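Local structure of glycosyltransferase Gtf1 (Streptococcus pneumoniae, 4PQG) at residues Y149-Y152 and T153-S157; F174-E177 and D178-V182; D90-L93 and A94-G98; N55-H58 and L59-I63; R103-G107 and K108-V112. The protein belongs to the GT-B class of glycosyltransferases and contains an extended beta-sheet domain. All coordinates share one frame; numbering follows the deposited sequence.

Contact 1 of 5, residues Y149-Y152 and T153-S157; sequences YFSY and TRYCS
The carbonyl oxygen of Y149 is gripped by several groups of the returning strand. Y155 N donates to Y149 O at 2.9 Å, nearly along the C=O axis. R154 CA adds a CA-H...O contact, 3.4 Å from Y149 O. The same oxygen also lies over one face of the Y155 ring, offset toward the rim. Y155 CG stands between its own backbone N and carbonyl carbon (chi1 64°), which swings the phenol back across the turn. Y149 CB therefore rests over the ring, a CH-pi contact of 4.1 Å from CB to the Y155 ring centroid. S151 N comes to the edge of this ring, in its plane.

S151 N also donates to T153 O at 3.0 Å, an almost straight bond of 167° that pins the turn. Farther along, Y149 N donates to C156 O at 2.9 Å. C156 SG approaches the Y149 ring obliquely, 4.0 Å from Y149 CD2. F150 CE1 touches R154 CB at 3.6 Å. The guanidinium of R154 continues past this ring to a salt bridge with D148 and a cation-pi contact with Y175. A water joins F150 O to Y155 OH, 2.7 Å from the hydroxyl. F150 O has a second partner in T85 OG1.

Y149 pairs with C156, but F150 pairs with R154. Y155 is thus the extra residue of a beta bulge. The whole is a bulged beta hairpin between strands 143-150 and 154-163 of the large antiparallel sheet.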
# COMPACT_ATOMS: atom_id res chain seq x y z
N TYR A 149 16.20 -8.68 15.88
CA TYR A 149 15.81 -8.47 14.49
C TYR A 149 17.04 -8.13 13.64
O TYR A 149 17.82 -7.28 14.03
CB TYR A 149 14.78 -7.34 14.42
CG TYR A 149 13.51 -7.70 15.16
CD1 TYR A 149 12.47 -8.37 14.51
CD2 TYR A 149 13.36 -7.44 16.53
CE1 TYR A 149 11.31 -8.75 15.20
CE2 TYR A 149 12.21 -7.80 17.22
CZ TYR A 149 11.19 -8.46 16.54
OH TYR A 149 10.04 -8.80 17.20
N PHE A 150 17.18 -8.77 12.47
CA PHE A 150 18.43 -8.75 11.69
C PHE A 150 18.27 -8.32 10.23
O PHE A 150 17.29 -8.69 9.55
CB PHE A 150 19.10 -10.14 11.69
CG PHE A 150 19.29 -10.73 13.06
CD1 PHE A 150 20.39 -10.38 13.85
CD2 PHE A 150 18.39 -11.67 13.56
CE1 PHE A 150 20.57 -10.94 15.11
CE2 PHE A 150 18.55 -12.22 14.82
CZ PHE A 150 19.65 -11.86 15.60
N SER A 151 19.23 -7.52 9.74
CA SER A 151 19.41 -7.25 8.30
C SER A 151 20.79 -7.83 7.96
O SER A 151 20.92 -9.04 7.88
CB SER A 151 19.30 -5.76 7.96
OG SER A 151 20.16 -4.95 8.77
N TYR A 152 21.82 -6.99 7.83
CA TYR A 152 23.21 -7.52 7.76
C TYR A 152 23.83 -7.63 9.16
O TYR A 152 24.90 -8.22 9.33
CB TYR A 152 24.09 -6.69 6.83
CG TYR A 152 24.19 -5.20 7.15
CD1 TYR A 152 25.25 -4.68 7.91
CD2 TYR A 152 23.25 -4.30 6.64
CE1 TYR A 152 25.33 -3.31 8.18
CE2 TYR A 152 23.33 -2.93 6.90
CZ TYR A 152 24.38 -2.44 7.66
OH TYR A 152 24.42 -1.07 7.89
N THR A 153 23.16 -7.04 10.16
CA THR A 153 23.50 -7.23 11.57
C THR A 153 22.22 -7.01 12.37
O THR A 153 21.18 -6.65 11.80
CB THR A 153 24.62 -6.28 12.03
OG1 THR A 153 25.06 -6.66 13.34
CG2 THR A 153 24.16 -4.82 12.04
N ARG A 154 22.27 -7.22 13.69
CA ARG A 154 21.12 -6.92 14.54
C ARG A 154 20.86 -5.43 14.62
O ARG A 154 21.71 -4.67 15.06
CB ARG A 154 21.32 -7.48 15.95
CG ARG A 154 20.21 -7.06 16.92
CD ARG A 154 20.45 -7.65 18.29
NE ARG A 154 21.61 -7.05 18.95
CZ ARG A 154 22.05 -7.43 20.14
NH1 ARG A 154 21.41 -8.41 20.79
NH2 ARG A 154 23.10 -6.82 20.70
N TYR A 155 19.66 -5.01 14.21
CA TYR A 155 19.29 -3.62 14.27
C TYR A 155 18.33 -3.25 15.43
O TYR A 155 18.25 -2.09 15.79
CB TYR A 155 18.73 -3.14 12.92
CG TYR A 155 17.44 -3.81 12.46
CD1 TYR A 155 16.18 -3.34 12.87
CD2 TYR A 155 17.48 -4.88 11.57
CE1 TYR A 155 15.00 -3.94 12.42
CE2 TYR A 155 16.31 -5.49 11.12
CZ TYR A 155 15.08 -5.02 11.54
OH TYR A 155 13.96 -5.65 11.05
N CYS A 156 17.63 -4.24 15.99
CA CYS A 156 16.67 -4.02 17.08
C CYS A 156 16.61 -5.23 18.02
O CYS A 156 16.70 -6.40 17.56
CB CYS A 156 15.27 -3.74 16.48
SG CYS A 156 13.92 -3.60 17.68
N SER A 157 16.48 -4.96 19.32
CA SER A 157 16.09 -5.98 20.32
C SER A 157 14.82 -5.56 21.06
O SER A 157 14.62 -4.38 21.37
CB SER A 157 17.18 -6.24 21.34
OG SER A 157 18.29 -6.88 20.76
O HOH W 1 14.33 -8.15 9.97

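Contact 2 of 5, residues F174-E177 and D178-V182; sequences FYNE and DGTPV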
# COMPACT_ATOMS: atom_id res chain seq x y z
N PHE A 174 17.28 0.09 19.70
CA PHE A 174 17.83 0.13 18.34
C PHE A 174 19.34 0.36 18.38
O PHE A 174 19.83 1.16 19.19
CB PHE A 174 17.10 1.17 17.47
CG PHE A 174 15.72 0.73 17.05
CD1 PHE A 174 15.50 0.13 15.81
CD2 PHE A 174 14.63 0.85 17.93
CE1 PHE A 174 14.24 -0.32 15.45
CE2 PHE A 174 13.37 0.41 17.56
CZ PHE A 174 13.17 -0.18 16.32
N TYR A 175 20.05 -0.33 17.49
CA TYR A 175 21.51 -0.37 17.50
C TYR A 175 22.16 0.29 16.29
O TYR A 175 21.52 0.44 15.21
CB TYR A 175 22.01 -1.82 17.56
CG TYR A 175 21.51 -2.55 18.78
CD1 TYR A 175 22.20 -2.47 19.98
CD2 TYR A 175 20.35 -3.34 18.71
CE1 TYR A 175 21.74 -3.12 21.11
CE2 TYR A 175 19.89 -4.01 19.83
CZ TYR A 175 20.59 -3.88 21.03
OH TYR A 175 20.13 -4.53 22.16
N ASN A 176 23.42 0.67 16.48
CA ASN A 176 24.32 0.99 15.37
C ASN A 176 25.02 -0.27 14.86
O ASN A 176 24.95 -1.32 15.50
CB ASN A 176 25.37 2.03 15.81
CG ASN A 176 24.83 3.45 15.80
OD1 ASN A 176 23.86 3.78 15.11
ND2 ASN A 176 25.47 4.32 16.58
N GLU A 177 25.71 -0.15 13.72
CA GLU A 177 26.46 -1.28 13.15
C GLU A 177 27.40 -1.99 14.12
O GLU A 177 27.49 -3.22 14.11
CB GLU A 177 27.28 -0.84 11.94
CG GLU A 177 26.44 -0.53 10.72
CD GLU A 177 27.31 -0.28 9.49
OE1 GLU A 177 28.48 0.14 9.64
OE2 GLU A 177 26.81 -0.51 8.38
N ASP A 178 28.08 -1.22 14.97
CA ASP A 178 29.09 -1.78 15.87
C ASP A 178 28.50 -2.47 17.10
O ASP A 178 29.25 -2.92 17.96
CB ASP A 178 30.12 -0.72 16.29
CG ASP A 178 29.50 0.41 17.09
OD1 ASP A 178 28.30 0.34 17.45
OD2 ASP A 178 30.22 1.39 17.35
N GLY A 179 27.17 -2.52 17.19
CA GLY A 179 26.51 -3.20 18.30
C GLY A 179 26.19 -2.31 19.50
O GLY A 179 25.61 -2.77 20.48
N THR A 180 26.55 -1.03 19.42
CA THR A 180 26.20 -0.09 20.48
C THR A 180 24.76 0.41 20.31
O THR A 180 24.33 0.71 19.20
CB THR A 180 27.18 1.11 20.58
OG1 THR A 180 27.19 1.85 19.35
CG2 THR A 180 28.60 0.62 20.85
N PRO A 181 24.00 0.51 21.42
CA PRO A 181 22.63 1.01 21.35
C PRO A 181 22.60 2.48 21.07
O PRO A 181 23.48 3.20 21.55
CB PRO A 181 22.08 0.75 22.76
CG PRO A 181 23.29 0.71 23.64
CD PRO A 181 24.34 0.04 22.79
N VAL A 182 21.63 2.93 20.29
CA VAL A 182 21.42 4.34 20.02
C VAL A 182 20.33 4.88 20.93
O VAL A 182 20.48 5.95 21.53
CB VAL A 182 21.02 4.61 18.57
CG1 VAL A 182 20.73 6.10 18.35
CG2 VAL A 182 22.12 4.14 17.63
O HOH W 2 27.62 4.43 19.25
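N176 CG is anti to its carbonyl carbon (chi1 -80°), and V182 CG2 is placed likewise about its own CA-CB bond. The two groups meet across the hairpin at about a right angle. Their approach is tight, with N176 OD1 3.1 Å from V182 CG2. N176 OD1 accepts a hydrogen bond from D79 N.

The backbone is pinned by two nearly straight bonds. V182 N donates to F174 O at 2.8 Å and N176 N donates to T180 O at 2.9 Å. A type I turn runs from N176 to G179, and G179 N closes it on N176 O at 3.0 Å. D178 CG is tucked between backbone N and carbonyl carbon (chi1 63°). Its OD1 then takes two donors. T180 OG1 reaches the syn lone pair of D178 OD1 at 2.7 Å. T180 N comes from above the carboxylate plane, 3.0 Å from D178 OD1, and makes an Asx turn. A water donates to T180 OG1 at 2.6 Å and is weakly bonded to N176 ND2.

The hairpin joins strands 166-175 and 181-188. Strand 154-163 flanks the first of them, and the loop residue D79 bonds to both N176 and E177 at the turn.

Contact 3 of 5, residues D90-L93 and A94-G98; sequences DDVL and AYFGG
A94 N bonds to D90 O at 3.3 Å, with a weaker second bond to D91 O. A94 CB rests 3.4 Å from D91 O. Y95 N follows with a bond of 3.0 Å to V92 O, arriving from above that carbonyl plane. The Y95 ring turns its edge to the helix. Y95 CD2 is 3.3 Å from D91 O, and V92 O lies in the ring plane at the same edge. The phenol continues toward F150 and makes a weak hydrogen bond to T153 OG1.

F96 N reaches L93 O at 3.1 Å, far above the carbonyl plane (69° out of it). F96 CG is anti to its carbonyl carbon (chi1 -48°), which lays the ring beside V92. F96 CD2 comes to 3.3 Å from V92 O, and F96 CE2 to 3.8 Å from V92 CG1. That methyl sits in the ring plane, at the edge. Y95 CB covers one face of the F96 ring over its centre, and the Y138 ring meets F96 nearly parallel. G97 O bonds to K119 NZ.

The bond to D90 O spans four residues, those of Y95 and F96 three. L93 O faces F96 O at 2.7 Å without a bond, probably unfavourably, and the F96 N bond is bent (139°). V92 O accepts one N-H and has Y95 and F96 ring C-H groups close by; these may offset part of its negative charge.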
# COMPACT_ATOMS: atom_id res chain seq x y z
N ASP A 90 24.04 -19.31 12.24
CA ASP A 90 25.27 -19.34 13.02
C ASP A 90 25.59 -17.97 13.58
O ASP A 90 25.99 -17.84 14.74
CB ASP A 90 26.45 -19.83 12.17
CG ASP A 90 26.34 -21.30 11.84
OD1 ASP A 90 25.98 -22.09 12.74
OD2 ASP A 90 26.60 -21.66 10.68
N ASP A 91 25.41 -16.95 12.74
CA ASP A 91 25.55 -15.56 13.18
C ASP A 91 24.61 -15.26 14.32
O ASP A 91 24.98 -14.56 15.27
CB ASP A 91 25.24 -14.59 12.05
CG ASP A 91 26.22 -14.67 10.91
OD1 ASP A 91 27.42 -14.95 11.16
OD2 ASP A 91 25.79 -14.42 9.77
N VAL A 92 23.39 -15.78 14.23
CA VAL A 92 22.35 -15.57 15.25
C VAL A 92 22.71 -16.23 16.57
O VAL A 92 22.61 -15.61 17.64
CB VAL A 92 20.96 -16.06 14.79
CG1 VAL A 92 20.00 -16.20 15.97
CG2 VAL A 92 20.38 -15.12 13.77
N LEU A 93 23.15 -17.49 16.51
CA LEU A 93 23.46 -18.24 17.72
C LEU A 93 24.66 -17.67 18.49
O LEU A 93 24.82 -17.94 19.69
CB LEU A 93 23.66 -19.73 17.40
CG LEU A 93 22.47 -20.49 16.78
CD1 LEU A 93 22.85 -21.93 16.41
CD2 LEU A 93 21.22 -20.46 17.67
N ALA A 94 25.48 -16.86 17.81
CA ALA A 94 26.61 -16.17 18.44
C ALA A 94 26.15 -15.11 19.45
O ALA A 94 26.89 -14.77 20.37
CB ALA A 94 27.50 -15.53 17.37
N TYR A 95 24.94 -14.59 19.27
CA TYR A 95 24.38 -13.63 20.23
C TYR A 95 23.94 -14.32 21.53
O TYR A 95 23.85 -13.69 22.58
CB TYR A 95 23.20 -12.87 19.61
CG TYR A 95 23.59 -11.85 18.55
CD1 TYR A 95 23.78 -10.50 18.89
CD2 TYR A 95 23.75 -12.22 17.21
CE1 TYR A 95 24.14 -9.56 17.92
CE2 TYR A 95 24.10 -11.30 16.24
CZ TYR A 95 24.29 -9.97 16.59
OH TYR A 95 24.62 -9.04 15.62
N PHE A 96 23.66 -15.62 21.44
CA PHE A 96 23.21 -16.38 22.60
C PHE A 96 24.32 -17.33 23.04
O PHE A 96 25.26 -17.58 22.30
CB PHE A 96 21.88 -17.08 22.28
CG PHE A 96 20.86 -16.18 21.62
CD1 PHE A 96 20.15 -15.22 22.36
CD2 PHE A 96 20.62 -16.24 20.24
CE1 PHE A 96 19.22 -14.38 21.75
CE2 PHE A 96 19.70 -15.40 19.63
CZ PHE A 96 19.00 -14.46 20.39
N GLY A 97 24.24 -17.83 24.27
CA GLY A 97 25.26 -18.77 24.76
C GLY A 97 25.37 -20.02 23.91
O GLY A 97 24.42 -20.39 23.23
N GLY A 98 26.53 -20.67 23.96
CA GLY A 98 26.79 -21.86 23.13
C GLY A 98 26.18 -23.14 23.65
O GLY A 98 25.35 -23.13 24.56

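Contact 4 of 5, residues N55-H58 and L59-I63; sequences NIQH and LTANI
The helix of a beta-alpha-beta unit, 56-63 between parallel strands 42-47 and 70-72, makes its first turns here, with I56, Q57 and H58 bonded to T60, A61 and N62. T60 N donates to I56 O at 3.0 Å, A61 N to Q57 O at 2.9 Å and N62 N to H58 O at 3.2 Å.

N55 is the N-cap. Its OD1 accepts from Q57 N at 3.0 Å, with the donor above the amide plane. N55 ND2 is fixed by A83 O and T85 OG1, so the loop between helices 73-76 and 89-93 helps to position the cap.

The Q57 chain bends at chi2 (-80°), which brings its amide back over the next turn. Q57 NE2 rests 3.5 Å from A61 CB and bonds to D67 OD1. On the side toward the sheet, I56 and T60 both pack on F47. Within the helix, T60 CG2 is 3.5 Å from I56 O. At the far end of the helix the N62 side chain is about 8 Å from the bound UDP.

H58 NE2 accepts from T85 N. Its ring is covered on one face by N55 CB, 3.5 Å above the plane and over the ring centre.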
# COMPACT_ATOMS: atom_id res chain seq x y z
N ASN A 55 11.64 -7.67 7.66
CA ASN A 55 12.63 -6.65 7.34
C ASN A 55 11.99 -5.66 6.35
O ASN A 55 11.57 -6.06 5.27
CB ASN A 55 13.87 -7.31 6.71
CG ASN A 55 14.97 -6.31 6.36
OD1 ASN A 55 14.74 -5.10 6.29
ND2 ASN A 55 16.19 -6.83 6.15
N ILE A 56 11.91 -4.38 6.71
CA ILE A 56 11.24 -3.41 5.85
C ILE A 56 11.82 -3.37 4.42
O ILE A 56 11.09 -3.12 3.45
CB ILE A 56 11.14 -1.98 6.50
CG1 ILE A 56 10.05 -1.15 5.79
CG2 ILE A 56 12.50 -1.28 6.54
CD1 ILE A 56 9.82 0.24 6.37
N GLN A 57 13.11 -3.64 4.29
CA GLN A 57 13.76 -3.65 2.99
C GLN A 57 13.14 -4.72 2.08
O GLN A 57 13.00 -4.53 0.87
CB GLN A 57 15.27 -3.88 3.13
CG GLN A 57 16.04 -3.70 1.82
CD GLN A 57 15.96 -4.91 0.92
OE1 GLN A 57 15.65 -6.00 1.37
NE2 GLN A 57 16.24 -4.72 -0.37
N HIS A 58 12.78 -5.86 2.65
CA HIS A 58 12.15 -6.91 1.85
C HIS A 58 10.87 -6.42 1.24
O HIS A 58 10.56 -6.72 0.09
CB HIS A 58 11.91 -8.15 2.68
CG HIS A 58 13.16 -8.76 3.25
ND1 HIS A 58 13.13 -9.68 4.22
CD2 HIS A 58 14.51 -8.52 2.97
CE1 HIS A 58 14.40 -10.04 4.52
NE2 HIS A 58 15.23 -9.33 3.76
N LEU A 59 10.12 -5.63 2.01
CA LEU A 59 8.82 -5.11 1.57
C LEU A 59 8.96 -4.02 0.50
O LEU A 59 8.21 -4.00 -0.51
CB LEU A 59 8.02 -4.60 2.77
CG LEU A 59 7.72 -5.64 3.87
CD1 LEU A 59 7.12 -5.03 5.13
CD2 LEU A 59 6.84 -6.77 3.36
N THR A 60 9.90 -3.10 0.72
CA THR A 60 10.09 -1.98 -0.20
C THR A 60 10.68 -2.47 -1.53
O THR A 60 10.24 -2.02 -2.60
CB THR A 60 10.98 -0.87 0.43
OG1 THR A 60 12.24 -1.42 0.83
CG2 THR A 60 10.28 -0.27 1.63
N ALA A 61 11.63 -3.41 -1.47
CA ALA A 61 12.23 -3.96 -2.69
C ALA A 61 11.15 -4.68 -3.50
O ALA A 61 11.08 -4.55 -4.72
CB ALA A 61 13.38 -4.91 -2.37
N ASN A 62 10.29 -5.41 -2.78
CA ASN A 62 9.18 -6.13 -3.39
C ASN A 62 8.30 -5.25 -4.29
O ASN A 62 7.88 -5.68 -5.36
CB ASN A 62 8.33 -6.82 -2.32
CG ASN A 62 7.20 -7.66 -2.91
OD1 ASN A 62 7.44 -8.59 -3.68
ND2 ASN A 62 5.97 -7.35 -2.53
N ILE A 63 8.03 -4.03 -3.84
CA ILE A 63 7.13 -3.12 -4.51
C ILE A 63 7.91 -2.25 -5.51
O ILE A 63 7.33 -1.51 -6.31
CB ILE A 63 6.35 -2.28 -3.45
CG1 ILE A 63 4.99 -1.84 -3.95
CG2 ILE A 63 7.15 -1.09 -2.96
CD1 ILE A 63 4.21 -1.12 -2.86

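Contact 5 of 5, residues R103-G107 and K108-V112; sequences REKNG and KVLRV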
# COMPACT_ATOMS: atom_id res chain seq x y z
N ARG A 103 18.03 -29.60 17.00
CA ARG A 103 17.10 -28.65 16.41
C ARG A 103 15.74 -29.27 16.11
O ARG A 103 15.55 -30.49 16.19
CB ARG A 103 17.69 -28.09 15.11
CG ARG A 103 19.13 -27.68 15.25
CD ARG A 103 19.67 -27.07 13.98
NE ARG A 103 20.85 -26.29 14.30
CZ ARG A 103 21.46 -25.46 13.46
NH1 ARG A 103 21.01 -25.32 12.21
NH2 ARG A 103 22.53 -24.79 13.86
N GLU A 104 14.78 -28.41 15.79
CA GLU A 104 13.53 -28.81 15.16
C GLU A 104 13.21 -27.77 14.10
O GLU A 104 13.29 -26.57 14.35
CB GLU A 104 12.39 -28.87 16.17
CG GLU A 104 12.30 -30.16 16.96
CD GLU A 104 11.50 -30.00 18.24
OE1 GLU A 104 11.77 -30.77 19.19
OE2 GLU A 104 10.62 -29.11 18.31
N LYS A 105 12.87 -28.24 12.90
CA LYS A 105 12.45 -27.36 11.83
C LYS A 105 11.00 -27.63 11.46
O LYS A 105 10.54 -28.77 11.48
CB LYS A 105 13.36 -27.53 10.62
CG LYS A 105 13.30 -26.38 9.63
CD LYS A 105 14.36 -26.56 8.57
CE LYS A 105 14.34 -25.44 7.55
NZ LYS A 105 13.07 -25.43 6.77
N ASN A 106 10.29 -26.55 11.16
CA ASN A 106 8.90 -26.61 10.74
C ASN A 106 8.67 -25.41 9.84
O ASN A 106 8.37 -24.31 10.31
CB ASN A 106 7.98 -26.57 11.96
CG ASN A 106 6.55 -26.97 11.64
OD1 ASN A 106 6.04 -26.72 10.55
ND2 ASN A 106 5.89 -27.59 12.61
N GLY A 107 8.86 -25.62 8.53
CA GLY A 107 8.82 -24.53 7.55
C GLY A 107 9.91 -23.51 7.85
O GLY A 107 11.10 -23.86 7.94
N LYS A 108 9.51 -22.25 8.02
CA LYS A 108 10.42 -21.14 8.31
C LYS A 108 10.83 -21.05 9.79
O LYS A 108 11.64 -20.20 10.17
CB LYS A 108 9.77 -19.81 7.90
CG LYS A 108 9.62 -19.60 6.40
CD LYS A 108 8.82 -18.35 6.11
CE LYS A 108 8.74 -18.10 4.62
NZ LYS A 108 8.02 -16.82 4.36
N VAL A 109 10.24 -21.90 10.63
CA VAL A 109 10.47 -21.84 12.07
C VAL A 109 11.51 -22.89 12.50
O VAL A 109 11.26 -24.10 12.43
CB VAL A 109 9.15 -22.01 12.84
CG1 VAL A 109 9.37 -21.85 14.33
CG2 VAL A 109 8.11 -21.00 12.33
N LEU A 110 12.70 -22.41 12.88
CA LEU A 110 13.78 -23.28 13.33
C LEU A 110 14.05 -23.09 14.82
O LEU A 110 14.48 -22.02 15.26
CB LEU A 110 15.06 -23.05 12.52
CG LEU A 110 16.27 -23.97 12.75
CD1 LEU A 110 16.04 -25.36 12.13
CD2 LEU A 110 17.54 -23.36 12.18
N ARG A 111 13.77 -24.13 15.59
CA ARG A 111 14.02 -24.07 17.02
C ARG A 111 15.30 -24.82 17.36
O ARG A 111 15.45 -25.99 17.01
CB ARG A 111 12.82 -24.60 17.80
CG ARG A 111 12.93 -24.34 19.29
CD ARG A 111 11.58 -24.39 19.96
NE ARG A 111 10.72 -23.30 19.52
CZ ARG A 111 9.48 -23.10 19.96
NH1 ARG A 111 8.96 -23.93 20.86
NH2 ARG A 111 8.77 -22.08 19.51
N VAL A 112 16.20 -24.12 18.04
CA VAL A 112 17.50 -24.64 18.41
C VAL A 112 17.51 -24.86 19.92
O VAL A 112 17.30 -23.92 20.72
CB VAL A 112 18.63 -23.70 17.94
CG1 VAL A 112 20.00 -24.15 18.45
CG2 VAL A 112 18.62 -23.59 16.42
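L110 and K105 form the close-packed part of this contact. L110 CG is anti to its backbone N (chi1 -174°), and the branch then turns back over the neighbouring strand. L110 CD1 settles 3.8 Å from K105 CB and L110 CD2 4.0 Å from R103 NH1. R103 lies side by side with V112, and V112 CG2 sits over one face of the guanidinium, 4.1 Å from R103 NE. R103 NE has its salt bridge with E100. Helix 89-93 packs on this face through V89 and L93, and L110 and V112 are buried.

The backbones form a regular antiparallel hairpin, the first in the large sheet of the extended beta-sheet domain. E104 N bonds to R111 O at 2.8 Å, and R111 N to E104 O at the same length. N106 N donates to V109 O at 2.9 Å. V109 N returns to N106 O from above the carbonyl plane and closes a type II' turn. G107 takes the first corner with a positive phi of 61°.

The face of E104, N106, V109 and R111 is looser. E104 and R111 are opposite in charge, but E104 OE2 stays 5.9 Å from R111 NE. R111 NE instead makes a weak hydrogen bond to T122 OG1. The K108 chain is extended and leads away from the turn into solvent. K105 ends differently: its bend at chi4 brings K105 NZ to 2.8 Å from G107 O, and E128 O takes a second bond from it.

In chain order the contacts run 4, 3, 5, 1, 2. Contacts 5, 1 and 2 are hairpins of one antiparallel sheet, inside the extended beta-sheet domain. Contact 5 lies at one edge of the sheet, on strands 100-106 and 109-114. Contacts 1 and 2, with centres 9 Å apart, meet where strands 154-163 and 166-175 are neighbours. Contact 3 lies against this sheet. V92 and Y95 touch F150 of contact 1, and L93 touches R103 and V112 of contact 5. Contact 4 belongs to the seven-stranded parallel sheet domain. Its N-cap residue N55 touches S151 of contact 1. That meeting joins the antiparallel sheet to the domain whose helix 56-63 carries N62, about 8 Å from UDP.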